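Local coordinates for 26S proteasome regulatory subunit rpn10 (Schizosaccharomyces pombe, PDB 2X5N), which protects polyubiquitin chains against disassembly by deubiquitinating enzymes, as a regulatory subunit of the 26S proteasome, and so promotes protein degradation, at residues Asp10-Ile16 with Leu78-Ala84; Gly18-Pro22 with Ile170-Leu176; Ala137-Ile141 with Leu152-Ile156; Val32-Phe36 with Thr65-Phe71; Ala84-Asp88 with Val113-Glu119. All coordinates share one frame; numbering follows the deposited sequence. Where two conformers were deposited one is given.

The five contacts sample a von Willebrand factor A domain from its central sheet to its rim. Contacts 3 and 4 are buried and made almost wholly of apolar or aromatic side chains: the first sets helix 151-159 on strand 136-143, the second joins helices 24-42 and 68-75, and they lie on opposite sides of the chain's centre. Contacts 1 and 5, with centres about 11 Å apart, are partly buried and mix backbone, carboxylate and water bonds with apolar packing; they share Ala-84 and meet where Asp-10 bonds to Ser-115 and Gly-114. Contact 5 also reaches contact 3, through Phe-86 on Ile-140. Contact 2 lies at the surface and depends on prolines, one tyrosine and bridging waters.

Contact 1: residues Asp10-Ile16 with Leu78-Ala84; sequences DNSEWMI and LPVRGNA
Two loops run alongside each other through backbone bonds, Arg-81 N to Asn-11 O (2.9 Å) and Glu-13 N to Gly-82 O (2.9 Å), the second almost straight at 172°. Residues Asp-10 to Trp-14 follow the first strand of the domain and correspond in position to the DxSxS motif of the metal-ion-dependent adhesion site found in many von Willebrand A domains; Trp-14 probably takes the place of its last serine. The amide of Asn-11 turns toward residues 78-84 because chi1 (64°) sets CG between the backbone N and the carbonyl carbon; its ND2 then gives a bond of 2.9 Å to Pro-79 O, met nearly head-on to the carbonyl, while Leu-78 CD2 lies 3.9 Å from the same nitrogen. Asp-10 OD1 accepts from Ser-12 N, an Asx turn, and also from Ser-12 OG, while OD2 is gripped by Ser-115 and Gly-114. Ser-12 CB lies against Gly-82 O and the methyl of Ala-84. At the outer side Ile-16 slides past Val-80 in the opposite direction, CG1 to CG1 3.9 Å. The side chains of Glu-13 and Asn-83 run alongside each other, carboxylate and amide planes 60° apart, joined by waters: one water donates to both Glu-13 OE2 and Asn-83 OD1, 2.7 Å from each, and accepts from Trp-14 NE1.

Contact 2: residues Gly18-Pro22 with Ile170-Leu176; sequences GDYIP and IPPSPQL
Tyr-20 is the main bump of this surface contact of the von Willebrand A fold, where the loop before helix 24-42 meets the proline-rich turn after edge strand 166-170. Its ring fits against the bend of Ile-170 to Pro-172, with Ile-170 O at its edge and Pro-172 over one face, CA 4.1 Å from the ring centroid in a CH-pi contact; Pro-172 CG packs 3.8 Å from Tyr-20 CE2. Asp-19 adjoins the same proline beside the tyrosine, its backbone O 3.5 Å from Pro-172 CB; the aspartate's carboxylate is paired with Arg-24. A second bump is Ile-21: its CD1 reaches Pro-174 O at 3.5 Å while CG2 rests on Leu-176 CD2. One water accepts from Ser-173 N and lies at Asp-19 O; another accepts from Ile-21 N and lies near Ser-173 O and Gln-175 O. Ser-173 OG accepts from Gln-175 N, an ST turn. The tyrosine hydroxyl, which also accepts from Gly-144 N, donates to a lone pair of Ile-170 O, with OH and O 2.6 Å apart.

Contact 3: residues Ala137-Ile141 with Leu152-Ile156; sequences AIDII and LQHFI
Ile-140 and Ile-138, two residues apart on strand 137-141, both point at helix 152-156, and their branches make the strand's side of the contact. Ile-140 makes the most contacts. With CG1 beside its backbone N (chi1 -65°) and the chain extended beyond, its side chain crosses those of Phe-155 and Leu-152 at about a right angle, and CD1 does the touching, 3.4 Å from Phe-155 CE2 and 3.7 Å from Leu-152 CD2. It passes Ile-156 in the opposite direction, CD1 to CD1 at 4.1 Å. The CG2 branch of Ile-140 meets the other methyl of Leu-152, CD1. Ile-138 uses both of its branches on the same ring, CG2 standing 4.0 Å from Phe-155 CE2 and CD1 about as far from that atom, so CE2 of the phenylalanine is touched by both isoleucines. Ile-156, bent at chi2 (-72°), brings CD1 to the strand backbone, 3.7 Å from Ile-138 O. Leu-124 and Ala-128 of helix 121-133 touch Phe-155 as well, while Leu-167 of the next strand packs on Ile-140, Leu-152 and Ile-156. The axes of the two segments lie 9.9 Å apart and run nearly antiparallel at 163°, the arrangement of the beta-alpha-beta crossover in which helix 151-159 returns the chain to strand 166-170 beside strand 136-143 of this alpha/beta sheet.

Contact 4: residues Val32-Phe36 with Thr65-Phe71; sequences VHMIF and TRDYGKF
His-33 and Tyr-68 stack face to face with their planes only 11° apart and centroids 3.8 Å from each other, so that Tyr-68 CE2 lies over the middle of the imidazole. The other face of the tyrosine is partly covered by Phe-71 CB. Both rings leave their helices anti to the backbone nitrogen, which for Tyr-68 (chi1 -166°) lays the phenol across helix 32-36. There its edge approaches the face of Phe-36 (Tyr-68 CD1 to Phe-36 CG 3.5 Å, planes at 61°). Phe-36 offers its own edge to the face of Phe-71, Phe-36 CD1 to Phe-71 CZ 3.7 Å. These four rings form an aromatic cluster joining helices 24-42 and 68-75 of the von Willebrand A domain, and Phe-36 and Phe-71 also touch Cys-48 of strand 47-52. Replacing Tyr-68 with an alanine would probably leave His-33 without its stacking partner and open a gap over the face of Phe-36. Asp-67 caps helix 68-75 through Gly-69 N. Since no hydrogen bond spans the two segments, the joint rests on ring packing and shape.

Contact 5: residues Ala84-Asp88 with Val113-Glu119; sequences AKFGD and VGSPIVE
The N-terminal turn of helix 86-98 is met by the loop that follows strand 106-113, one of the two middle strands of the von Willebrand A sheet. Glu-119, bent at chi2 (76°), brings its carboxylate up to Gly-87, and OE1 accepts from Gly-87 N at 2.9 Å, the donor standing above the carboxylate plane. OE2 accepts from a water that itself accepts from Asp-88 N. A second water accepts from both Phe-86 N and Val-118 N, so it ties the two chains. Beneath, Phe-86 (chi1 176°) drives its ring inward: CD1 lies 3.7 Å from Val-113 CG2, and Ile-117 CD1 lies over one face of the ring, its CG2 4.1 Å from Phe-86 CD2. An alanine in place of Glu-119 would remove the carboxylate and would probably leave Gly-87 N without its acceptor and the water at Asp-88 N without its second partner. Gly-87 leaves the carboxylate room, and loop and helix join at the C-terminal end of the parallel strands of the A domain.

Contact 1: residues Asp10-Ile16 with Leu78-Ala84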
# COMPACT_ATOMS: atom_id res chain seq x y z
N ASP A 10 3.27 -5.06 -4.07
CA ASP A 10 4.07 -5.21 -5.27
C ASP A 10 4.48 -6.68 -5.37
O ASP A 10 5.24 -7.19 -4.54
CB ASP A 10 5.27 -4.25 -5.20
CG ASP A 10 6.08 -4.18 -6.48
OD1 ASP A 10 6.03 -5.12 -7.30
OD2 ASP A 10 6.79 -3.16 -6.64
N ASN A 11 3.93 -7.37 -6.37
CA ASN A 11 4.33 -8.75 -6.68
C ASN A 11 5.01 -8.83 -8.04
O ASN A 11 4.86 -9.83 -8.76
CB ASN A 11 3.15 -9.72 -6.61
CG ASN A 11 2.10 -9.42 -7.64
OD1 ASN A 11 1.85 -8.27 -7.96
ND2 ASN A 11 1.43 -10.47 -8.15
N SER A 12 5.77 -7.79 -8.40
CA SER A 12 6.58 -7.80 -9.62
C SER A 12 7.86 -8.61 -9.44
O SER A 12 8.25 -8.96 -8.32
CB SER A 12 6.93 -6.38 -10.07
OG SER A 12 7.97 -5.84 -9.29
N GLU A 13 8.54 -8.86 -10.56
CA GLU A 13 9.80 -9.59 -10.54
C GLU A 13 10.88 -8.87 -9.72
O GLU A 13 11.80 -9.51 -9.23
CB GLU A 13 10.30 -9.86 -11.96
CG GLU A 13 10.63 -8.60 -12.75
CD GLU A 13 10.84 -8.84 -14.22
OE1 GLU A 13 11.26 -9.95 -14.61
OE2 GLU A 13 10.60 -7.91 -15.00
N TRP A 14 10.73 -7.56 -9.52
CA TRP A 14 11.70 -6.79 -8.74
C TRP A 14 11.69 -7.21 -7.26
O TRP A 14 12.63 -6.96 -6.53
CB TRP A 14 11.39 -5.30 -8.86
CG TRP A 14 11.69 -4.78 -10.22
CD1 TRP A 14 10.95 -4.97 -11.35
CD2 TRP A 14 12.82 -4.02 -10.60
NE1 TRP A 14 11.56 -4.37 -12.41
CE2 TRP A 14 12.72 -3.78 -11.98
CE3 TRP A 14 13.91 -3.51 -9.90
CZ2 TRP A 14 13.67 -3.04 -12.68
CZ3 TRP A 14 14.86 -2.78 -10.60
CH2 TRP A 14 14.73 -2.56 -11.97
N MET A 15 10.61 -7.86 -6.83
CA MET A 15 10.43 -8.19 -5.44
C MET A 15 11.09 -9.53 -5.07
O MET A 15 11.07 -9.91 -3.92
CB MET A 15 8.92 -8.17 -5.11
CG MET A 15 8.29 -6.81 -5.37
SD MET A 15 8.91 -5.51 -4.25
CE MET A 15 8.04 -5.90 -2.74
N ILE A 16 11.61 -10.22 -6.09
CA ILE A 16 12.42 -11.41 -5.92
C ILE A 16 13.86 -10.92 -5.79
O ILE A 16 14.70 -11.09 -6.65
CB ILE A 16 12.32 -12.35 -7.11
CG1 ILE A 16 10.85 -12.60 -7.48
CG2 ILE A 16 13.01 -13.68 -6.80
CD1 ILE A 16 10.65 -13.24 -8.87
N LEU A 78 0.29 -17.01 -4.96
CA LEU A 78 0.29 -15.81 -5.79
C LEU A 78 1.57 -15.75 -6.59
O LEU A 78 2.65 -15.83 -6.03
CB LEU A 78 0.18 -14.55 -4.93
CG LEU A 78 0.09 -13.24 -5.68
CD1 LEU A 78 -1.25 -13.07 -6.36
CD2 LEU A 78 0.31 -12.08 -4.73
N PRO A 79 1.47 -15.59 -7.92
CA PRO A 79 2.69 -15.28 -8.65
C PRO A 79 3.46 -14.05 -8.26
O PRO A 79 2.79 -13.03 -8.06
CB PRO A 79 2.31 -15.41 -10.12
CG PRO A 79 0.93 -16.03 -10.12
CD PRO A 79 0.31 -15.65 -8.81
N VAL A 80 4.79 -14.09 -8.24
CA VAL A 80 5.62 -12.93 -8.00
C VAL A 80 6.57 -12.89 -9.20
O VAL A 80 7.48 -13.71 -9.31
CB VAL A 80 6.38 -13.04 -6.66
CG1 VAL A 80 7.19 -11.78 -6.44
CG2 VAL A 80 5.40 -13.23 -5.50
N ARG A 81 6.29 -11.98 -10.13
CA ARG A 81 6.92 -11.97 -11.45
C ARG A 81 6.37 -10.80 -12.25
O ARG A 81 5.45 -10.11 -11.81
CB ARG A 81 6.59 -13.28 -12.19
CG ARG A 81 5.10 -13.42 -12.49
CD ARG A 81 4.77 -14.70 -13.24
NE ARG A 81 5.55 -14.86 -14.46
CZ ARG A 81 5.31 -14.23 -15.60
NH1 ARG A 81 4.29 -13.37 -15.70
NH2 ARG A 81 6.09 -14.45 -16.65
N GLY A 82 6.92 -10.57 -13.43
CA GLY A 82 6.35 -9.56 -14.31
C GLY A 82 6.51 -8.12 -13.87
O GLY A 82 7.30 -7.81 -12.98
N ASN A 83 5.80 -7.23 -14.56
CA ASN A 83 5.92 -5.79 -14.36
C ASN A 83 4.94 -5.25 -13.34
O ASN A 83 3.84 -5.78 -13.17
CB ASN A 83 5.61 -5.05 -15.67
CG ASN A 83 6.53 -5.42 -16.79
OD1 ASN A 83 7.70 -5.65 -16.56
ND2 ASN A 83 6.01 -5.49 -18.00
N ALA A 84 5.34 -4.16 -12.69
CA ALA A 84 4.46 -3.43 -11.80
C ALA A 84 3.76 -2.33 -12.58
O ALA A 84 4.37 -1.66 -13.42
CB ALA A 84 5.26 -2.84 -10.67
O HOH W 1 9.05 -11.95 -14.62
O HOH W 2 9.60 -5.47 -14.67
O HOH W 3 8.53 -8.66 -16.94

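Contact 2: residues Gly18-Pro22 with Ile170-Leu176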
# COMPACT_ATOMS: atom_id res chain seq x y z
N GLY A 18 16.83 -10.60 -2.50
CA GLY A 18 17.17 -10.84 -1.10
C GLY A 18 17.82 -9.68 -0.36
O GLY A 18 18.33 -9.86 0.73
N ASP A 19 17.80 -8.49 -0.95
CA ASP A 19 18.32 -7.32 -0.25
C ASP A 19 17.46 -6.82 0.91
O ASP A 19 17.92 -5.98 1.69
CB ASP A 19 18.68 -6.17 -1.23
CG ASP A 19 17.49 -5.61 -1.99
OD1 ASP A 19 16.39 -6.18 -1.98
OD2 ASP A 19 17.69 -4.55 -2.63
N TYR A 20 16.25 -7.35 1.04
CA TYR A 20 15.45 -7.22 2.27
C TYR A 20 15.19 -8.64 2.75
O TYR A 20 14.95 -9.53 1.95
CB TYR A 20 14.13 -6.48 2.01
CG TYR A 20 14.32 -5.04 1.62
CD1 TYR A 20 14.03 -4.00 2.50
CD2 TYR A 20 14.86 -4.71 0.38
CE1 TYR A 20 14.25 -2.68 2.14
CE2 TYR A 20 15.08 -3.39 0.02
CZ TYR A 20 14.78 -2.39 0.90
OH TYR A 20 15.01 -1.10 0.53
N ILE A 21 15.25 -8.86 4.06
CA ILE A 21 15.18 -10.19 4.61
C ILE A 21 13.73 -10.65 4.72
O ILE A 21 12.91 -9.94 5.26
CB ILE A 21 15.87 -10.24 6.00
CG1 ILE A 21 17.39 -10.11 5.83
CG2 ILE A 21 15.59 -11.57 6.69
CD1 ILE A 21 18.15 -9.99 7.12
N PRO A 22 13.42 -11.84 4.19
CA PRO A 22 14.28 -12.74 3.41
C PRO A 22 14.26 -12.44 1.90
O PRO A 22 15.22 -12.75 1.19
CB PRO A 22 13.67 -14.11 3.69
CG PRO A 22 12.19 -13.81 3.86
CD PRO A 22 12.13 -12.47 4.53
N ILE A 170 12.55 3.14 2.83
CA ILE A 170 13.39 2.31 3.68
C ILE A 170 14.43 1.63 2.82
O ILE A 170 14.08 0.79 2.01
CB ILE A 170 12.59 1.21 4.35
CG1 ILE A 170 11.44 1.79 5.19
CG2 ILE A 170 13.49 0.33 5.22
CD1 ILE A 170 11.90 2.65 6.34
N PRO A 171 15.70 2.02 2.96
CA PRO A 171 16.78 1.32 2.28
C PRO A 171 17.03 -0.11 2.65
O PRO A 171 16.58 -0.51 3.72
CB PRO A 171 18.01 2.24 2.39
CG PRO A 171 17.57 3.40 3.23
CD PRO A 171 16.19 3.14 3.78
N PRO A 172 17.80 -0.85 1.85
CA PRO A 172 18.22 -2.17 2.30
C PRO A 172 18.87 -2.21 3.66
O PRO A 172 19.63 -1.30 3.90
CB PRO A 172 19.03 -2.72 1.12
CG PRO A 172 18.61 -1.90 -0.06
CD PRO A 172 18.26 -0.55 0.49
N SER A 173 18.62 -3.18 4.52
CA SER A 173 19.32 -3.22 5.78
C SER A 173 19.19 -4.61 6.36
O SER A 173 18.42 -5.41 5.85
CB SER A 173 18.78 -2.18 6.75
OG SER A 173 17.74 -2.68 7.57
N PRO A 174 20.00 -4.90 7.39
CA PRO A 174 19.79 -6.09 8.21
C PRO A 174 18.54 -6.30 9.04
O PRO A 174 18.23 -7.40 9.51
CB PRO A 174 21.15 -6.38 8.85
CG PRO A 174 22.02 -5.14 8.51
CD PRO A 174 21.11 -4.09 7.92
N GLN A 175 17.85 -5.18 9.25
CA GLN A 175 16.67 -5.16 10.10
C GLN A 175 15.45 -5.51 9.28
O GLN A 175 15.51 -5.55 8.06
CB GLN A 175 16.52 -3.81 10.80
CG GLN A 175 17.72 -3.49 11.71
CD GLN A 175 17.45 -2.42 12.75
OE1 GLN A 175 16.43 -1.73 12.71
NE2 GLN A 175 18.37 -2.28 13.70
N LEU A 176 14.33 -5.76 9.95
CA LEU A 176 13.13 -6.22 9.27
C LEU A 176 12.26 -5.07 8.82
O LEU A 176 12.00 -4.14 9.59
CB LEU A 176 12.31 -7.11 10.19
CG LEU A 176 13.06 -8.34 10.72
CD1 LEU A 176 12.11 -9.24 11.49
CD2 LEU A 176 13.72 -9.10 9.57
O HOH W 4 16.92 -4.97 3.80
O HOH W 5 15.51 -5.97 5.49

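Contact 3: residues Ala137-Ile141 with Leu152-Ile156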
# COMPACT_ATOMS: atom_id res chain seq x y z
N ALA A 137 -6.74 9.45 0.68
CA ALA A 137 -5.41 9.53 1.26
C ALA A 137 -4.55 8.39 0.77
O ALA A 137 -5.06 7.35 0.37
CB ALA A 137 -5.50 9.47 2.77
N ILE A 138 -3.24 8.59 0.79
CA ILE A 138 -2.34 7.55 0.35
C ILE A 138 -1.04 7.59 1.15
O ILE A 138 -0.48 8.66 1.42
CB ILE A 138 -2.08 7.61 -1.16
CG1 ILE A 138 -1.14 6.48 -1.60
CG2 ILE A 138 -1.57 9.00 -1.57
CD1 ILE A 138 -1.27 6.08 -3.04
N ASP A 139 -0.59 6.40 1.52
CA ASP A 139 0.74 6.16 2.06
C ASP A 139 1.48 5.26 1.10
O ASP A 139 0.93 4.30 0.57
CB ASP A 139 0.65 5.50 3.43
CG ASP A 139 -0.17 6.29 4.39
OD1 ASP A 139 0.06 7.51 4.48
OD2 ASP A 139 -1.04 5.68 5.04
N ILE A 140 2.75 5.57 0.89
CA ILE A 140 3.60 4.73 0.06
C ILE A 140 4.79 4.25 0.87
O ILE A 140 5.45 5.04 1.53
CB ILE A 140 4.11 5.48 -1.17
CG1 ILE A 140 2.94 5.86 -2.08
CG2 ILE A 140 5.14 4.67 -1.92
CD1 ILE A 140 3.33 6.75 -3.25
N ILE A 141 5.04 2.95 0.81
CA ILE A 141 6.22 2.32 1.43
C ILE A 141 7.13 2.01 0.25
O ILE A 141 6.83 1.16 -0.57
CB ILE A 141 5.85 1.05 2.18
CG1 ILE A 141 4.90 1.38 3.34
CG2 ILE A 141 7.11 0.36 2.68
CD1 ILE A 141 4.08 0.20 3.86
N LEU A 152 8.49 10.23 -5.96
CA LEU A 152 7.44 9.85 -5.03
C LEU A 152 7.21 10.91 -3.95
O LEU A 152 6.11 11.03 -3.43
CB LEU A 152 7.71 8.48 -4.42
CG LEU A 152 7.39 7.33 -5.38
CD1 LEU A 152 7.75 5.99 -4.77
CD2 LEU A 152 5.92 7.36 -5.77
N GLN A 153 8.24 11.68 -3.61
CA GLN A 153 8.06 12.76 -2.64
C GLN A 153 7.16 13.83 -3.24
O GLN A 153 6.28 14.36 -2.57
CB GLN A 153 9.41 13.36 -2.21
CG GLN A 153 9.29 14.49 -1.19
CD GLN A 153 8.76 14.03 0.15
OE1 GLN A 153 9.34 13.15 0.78
NE2 GLN A 153 7.67 14.63 0.61
N HIS A 154 7.38 14.16 -4.51
CA HIS A 154 6.52 15.13 -5.18
C HIS A 154 5.08 14.63 -5.30
O HIS A 154 4.14 15.39 -5.16
CB HIS A 154 7.07 15.45 -6.57
CG HIS A 154 8.49 15.94 -6.56
ND1 HIS A 154 9.37 15.72 -7.59
CD2 HIS A 154 9.18 16.63 -5.62
CE1 HIS A 154 10.53 16.27 -7.31
NE2 HIS A 154 10.45 16.83 -6.11
N PHE A 155 4.92 13.34 -5.57
CA PHE A 155 3.62 12.70 -5.63
C PHE A 155 2.88 12.85 -4.29
O PHE A 155 1.72 13.29 -4.23
CB PHE A 155 3.81 11.23 -5.99
CG PHE A 155 2.54 10.39 -5.87
CD1 PHE A 155 1.67 10.25 -6.94
CD2 PHE A 155 2.25 9.73 -4.70
CE1 PHE A 155 0.53 9.48 -6.83
CE2 PHE A 155 1.11 8.96 -4.58
CZ PHE A 155 0.25 8.84 -5.64
N ILE A 156 3.54 12.47 -3.20
CA ILE A 156 2.90 12.56 -1.90
C ILE A 156 2.56 14.01 -1.55
O ILE A 156 1.51 14.29 -1.01
CB ILE A 156 3.75 11.86 -0.82
CG1 ILE A 156 3.69 10.34 -1.03
CG2 ILE A 156 3.22 12.19 0.57
CD1 ILE A 156 2.35 9.74 -0.66

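Contact 4: residues Val32-Phe36 with Thr65-Phe71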
# COMPACT_ATOMS: atom_id res chain seq x y z
N VAL A 32 2.37 -5.99 5.67
CA VAL A 32 0.94 -5.91 5.39
C VAL A 32 0.13 -6.26 6.65
O VAL A 32 -0.86 -5.60 6.98
CB VAL A 32 0.55 -6.86 4.22
CG1 VAL A 32 -0.97 -6.99 4.07
CG2 VAL A 32 1.16 -6.35 2.91
N HIS A 33 0.55 -7.29 7.37
CA HIS A 33 -0.18 -7.73 8.54
C HIS A 33 -0.19 -6.62 9.59
O HIS A 33 -1.19 -6.37 10.26
CB HIS A 33 0.41 -9.04 9.09
CG HIS A 33 -0.53 -9.80 9.98
ND1 HIS A 33 -0.30 -11.11 10.38
CD2 HIS A 33 -1.71 -9.49 10.53
CE1 HIS A 33 -1.32 -11.53 11.14
NE2 HIS A 33 -2.20 -10.54 11.25
N MET A 34 0.95 -5.94 9.72
CA MET A 34 1.05 -4.84 10.68
C MET A 34 0.12 -3.68 10.33
O MET A 34 -0.55 -3.15 11.21
CB MET A 34 2.54 -4.41 10.79
CG MET A 34 2.82 -3.24 11.70
SD MET A 34 2.47 -1.60 11.03
CE MET A 34 3.63 -1.53 9.67
N ILE A 35 0.10 -3.29 9.06
CA ILE A 35 -0.78 -2.21 8.59
C ILE A 35 -2.25 -2.59 8.82
O ILE A 35 -3.05 -1.80 9.31
CB ILE A 35 -0.54 -1.94 7.09
CG1 ILE A 35 0.87 -1.42 6.82
CG2 ILE A 35 -1.55 -0.92 6.56
CD1 ILE A 35 1.17 -0.10 7.49
N PHE A 36 -2.60 -3.80 8.41
CA PHE A 36 -3.92 -4.38 8.66
C PHE A 36 -4.39 -4.24 10.07
O PHE A 36 -5.48 -3.75 10.37
CB PHE A 36 -4.03 -5.79 8.09
CG PHE A 36 -5.39 -6.40 8.15
CD1 PHE A 36 -6.18 -6.43 7.01
CD2 PHE A 36 -5.87 -6.98 9.31
CE1 PHE A 36 -7.42 -7.05 7.02
CE2 PHE A 36 -7.13 -7.58 9.32
CZ PHE A 36 -7.88 -7.62 8.18
N THR A 65 -12.54 -6.18 4.39
CA THR A 65 -12.78 -7.17 5.43
C THR A 65 -12.05 -6.81 6.72
O THR A 65 -11.15 -5.98 6.70
CB THR A 65 -12.29 -8.58 4.93
OG1 THR A 65 -12.67 -9.60 5.85
CG2 THR A 65 -10.77 -8.63 4.74
N ARG A 66 -12.41 -7.49 7.80
CA ARG A 66 -11.64 -7.48 9.05
C ARG A 66 -10.97 -8.83 9.33
O ARG A 66 -10.31 -9.01 10.35
CB ARG A 66 -12.53 -7.07 10.23
CG ARG A 66 -12.93 -5.60 10.13
CD ARG A 66 -13.79 -5.14 11.26
NE ARG A 66 -13.13 -5.18 12.57
CZ ARG A 66 -12.42 -4.19 13.11
NH1 ARG A 66 -12.17 -3.10 12.43
NH2 ARG A 66 -11.93 -4.31 14.33
N ASP A 67 -11.15 -9.77 8.41
CA ASP A 67 -10.62 -11.13 8.55
C ASP A 67 -9.28 -11.26 7.81
O ASP A 67 -9.25 -11.42 6.58
CB ASP A 67 -11.65 -12.12 8.00
CG ASP A 67 -11.22 -13.57 8.17
OD1 ASP A 67 -10.10 -13.80 8.63
OD2 ASP A 67 -11.99 -14.47 7.82
N TYR A 68 -8.17 -11.20 8.54
CA TYR A 68 -6.87 -11.28 7.89
C TYR A 68 -6.64 -12.64 7.21
O TYR A 68 -5.86 -12.75 6.27
CB TYR A 68 -5.74 -10.97 8.87
CG TYR A 68 -4.44 -10.74 8.14
CD1 TYR A 68 -4.29 -9.61 7.35
CD2 TYR A 68 -3.37 -11.64 8.21
CE1 TYR A 68 -3.12 -9.35 6.67
CE2 TYR A 68 -2.20 -11.38 7.50
CZ TYR A 68 -2.08 -10.24 6.73
OH TYR A 68 -0.95 -9.97 5.99
N GLY A 69 -7.35 -13.66 7.64
CA GLY A 69 -7.25 -14.94 6.96
C GLY A 69 -7.62 -14.85 5.49
O GLY A 69 -7.10 -15.58 4.67
N LYS A 70 -8.52 -13.94 5.14
CA LYS A 70 -8.85 -13.78 3.73
C LYS A 70 -7.65 -13.25 2.94
O LYS A 70 -7.44 -13.63 1.80
CB LYS A 70 -10.04 -12.84 3.58
CG LYS A 70 -11.37 -13.45 4.02
CD LYS A 70 -12.55 -12.55 3.70
CE LYS A 70 -12.52 -12.09 2.26
NZ LYS A 70 -13.87 -11.71 1.78
N PHE A 71 -6.85 -12.37 3.55
CA PHE A 71 -5.65 -11.89 2.88
C PHE A 71 -4.68 -13.05 2.68
O PHE A 71 -4.10 -13.22 1.61
CB PHE A 71 -4.93 -10.81 3.70
CG PHE A 71 -5.50 -9.41 3.57
CD1 PHE A 71 -6.86 -9.17 3.46
CD2 PHE A 71 -4.65 -8.33 3.59
CE1 PHE A 71 -7.35 -7.88 3.36
CE2 PHE A 71 -5.14 -7.05 3.48
CZ PHE A 71 -6.49 -6.82 3.37

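Contact 5: residues Ala84-Asp88 with Val113-Glu119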
# COMPACT_ATOMS: atom_id res chain seq x y z
N ALA A 84 5.34 -4.16 -12.69
CA ALA A 84 4.46 -3.43 -11.80
C ALA A 84 3.76 -2.33 -12.58
O ALA A 84 4.37 -1.66 -13.42
CB ALA A 84 5.26 -2.84 -10.67
N LYS A 85 2.50 -2.11 -12.22
CA LYS A 85 1.66 -1.10 -12.86
C LYS A 85 1.09 -0.20 -11.78
O LYS A 85 -0.07 -0.31 -11.41
CB LYS A 85 0.52 -1.79 -13.60
CG LYS A 85 1.00 -2.84 -14.59
CD LYS A 85 1.65 -2.19 -15.76
CE LYS A 85 2.01 -3.22 -16.82
NZ LYS A 85 2.46 -2.53 -18.06
N PHE A 86 1.92 0.71 -11.29
CA PHE A 86 1.58 1.55 -10.15
C PHE A 86 0.32 2.40 -10.38
O PHE A 86 -0.63 2.34 -9.59
CB PHE A 86 2.76 2.46 -9.79
CG PHE A 86 2.45 3.41 -8.68
CD1 PHE A 86 2.42 2.99 -7.36
CD2 PHE A 86 2.19 4.75 -8.94
CE1 PHE A 86 2.11 3.87 -6.33
CE2 PHE A 86 1.90 5.64 -7.91
CZ PHE A 86 1.87 5.19 -6.62
N GLY A 87 0.30 3.17 -11.46
CA GLY A 87 -0.84 4.05 -11.70
C GLY A 87 -2.14 3.28 -11.93
O GLY A 87 -3.19 3.65 -11.42
N ASP A 88 -2.09 2.22 -12.72
CA ASP A 88 -3.27 1.38 -12.89
C ASP A 88 -3.75 0.88 -11.53
O ASP A 88 -4.95 0.83 -11.26
CB ASP A 88 -2.99 0.17 -13.79
CG ASP A 88 -2.89 0.52 -15.25
OD1 ASP A 88 -3.34 1.58 -15.69
OD2 ASP A 88 -2.41 -0.34 -16.01
N VAL A 113 5.96 0.02 -3.10
CA VAL A 113 6.65 0.16 -4.36
C VAL A 113 8.08 -0.33 -4.18
O VAL A 113 8.87 0.25 -3.43
CB VAL A 113 6.66 1.63 -4.83
CG1 VAL A 113 7.52 1.77 -6.11
CG2 VAL A 113 5.23 2.12 -5.06
N GLY A 114 8.40 -1.43 -4.86
CA GLY A 114 9.74 -2.00 -4.87
C GLY A 114 10.26 -2.18 -6.27
O GLY A 114 11.20 -2.95 -6.51
N SER A 115 9.70 -1.41 -7.19
CA SER A 115 9.97 -1.53 -8.61
C SER A 115 9.91 -0.14 -9.24
O SER A 115 9.22 0.74 -8.75
CB SER A 115 8.91 -2.39 -9.26
OG SER A 115 7.64 -1.91 -8.88
N PRO A 116 10.58 0.04 -10.38
CA PRO A 116 10.43 1.29 -11.11
C PRO A 116 9.01 1.71 -11.43
O PRO A 116 8.26 0.86 -11.86
CB PRO A 116 11.43 1.21 -12.27
CG PRO A 116 12.33 0.08 -11.92
CD PRO A 116 11.53 -0.87 -11.05
N ILE A 117 8.64 2.95 -11.21
CA ILE A 117 7.27 3.35 -11.53
C ILE A 117 7.11 3.54 -13.04
O ILE A 117 7.92 4.21 -13.67
CB ILE A 117 6.87 4.58 -10.75
CG1 ILE A 117 6.73 4.18 -9.28
CG2 ILE A 117 5.56 5.18 -11.27
CD1 ILE A 117 6.45 5.32 -8.34
N VAL A 118 6.08 2.96 -13.63
CA VAL A 118 5.95 3.01 -15.07
C VAL A 118 5.54 4.42 -15.53
O VAL A 118 6.03 4.90 -16.53
CB VAL A 118 4.98 1.92 -15.59
CG1 VAL A 118 3.58 2.10 -15.02
CG2 VAL A 118 4.95 1.90 -17.12
N GLU A 119 4.66 5.10 -14.79
CA GLU A 119 4.29 6.49 -15.08
C GLU A 119 5.48 7.44 -15.00
O GLU A 119 6.35 7.30 -14.14
CB GLU A 119 3.22 6.98 -14.10
CG GLU A 119 1.83 6.43 -14.40
CD GLU A 119 1.65 4.97 -13.99
OE1 GLU A 119 2.36 4.46 -13.11
OE2 GLU A 119 0.75 4.33 -14.54
O HOH W 6 4.78 0.75 -11.98
O HOH W 7 0.30 1.62 -14.33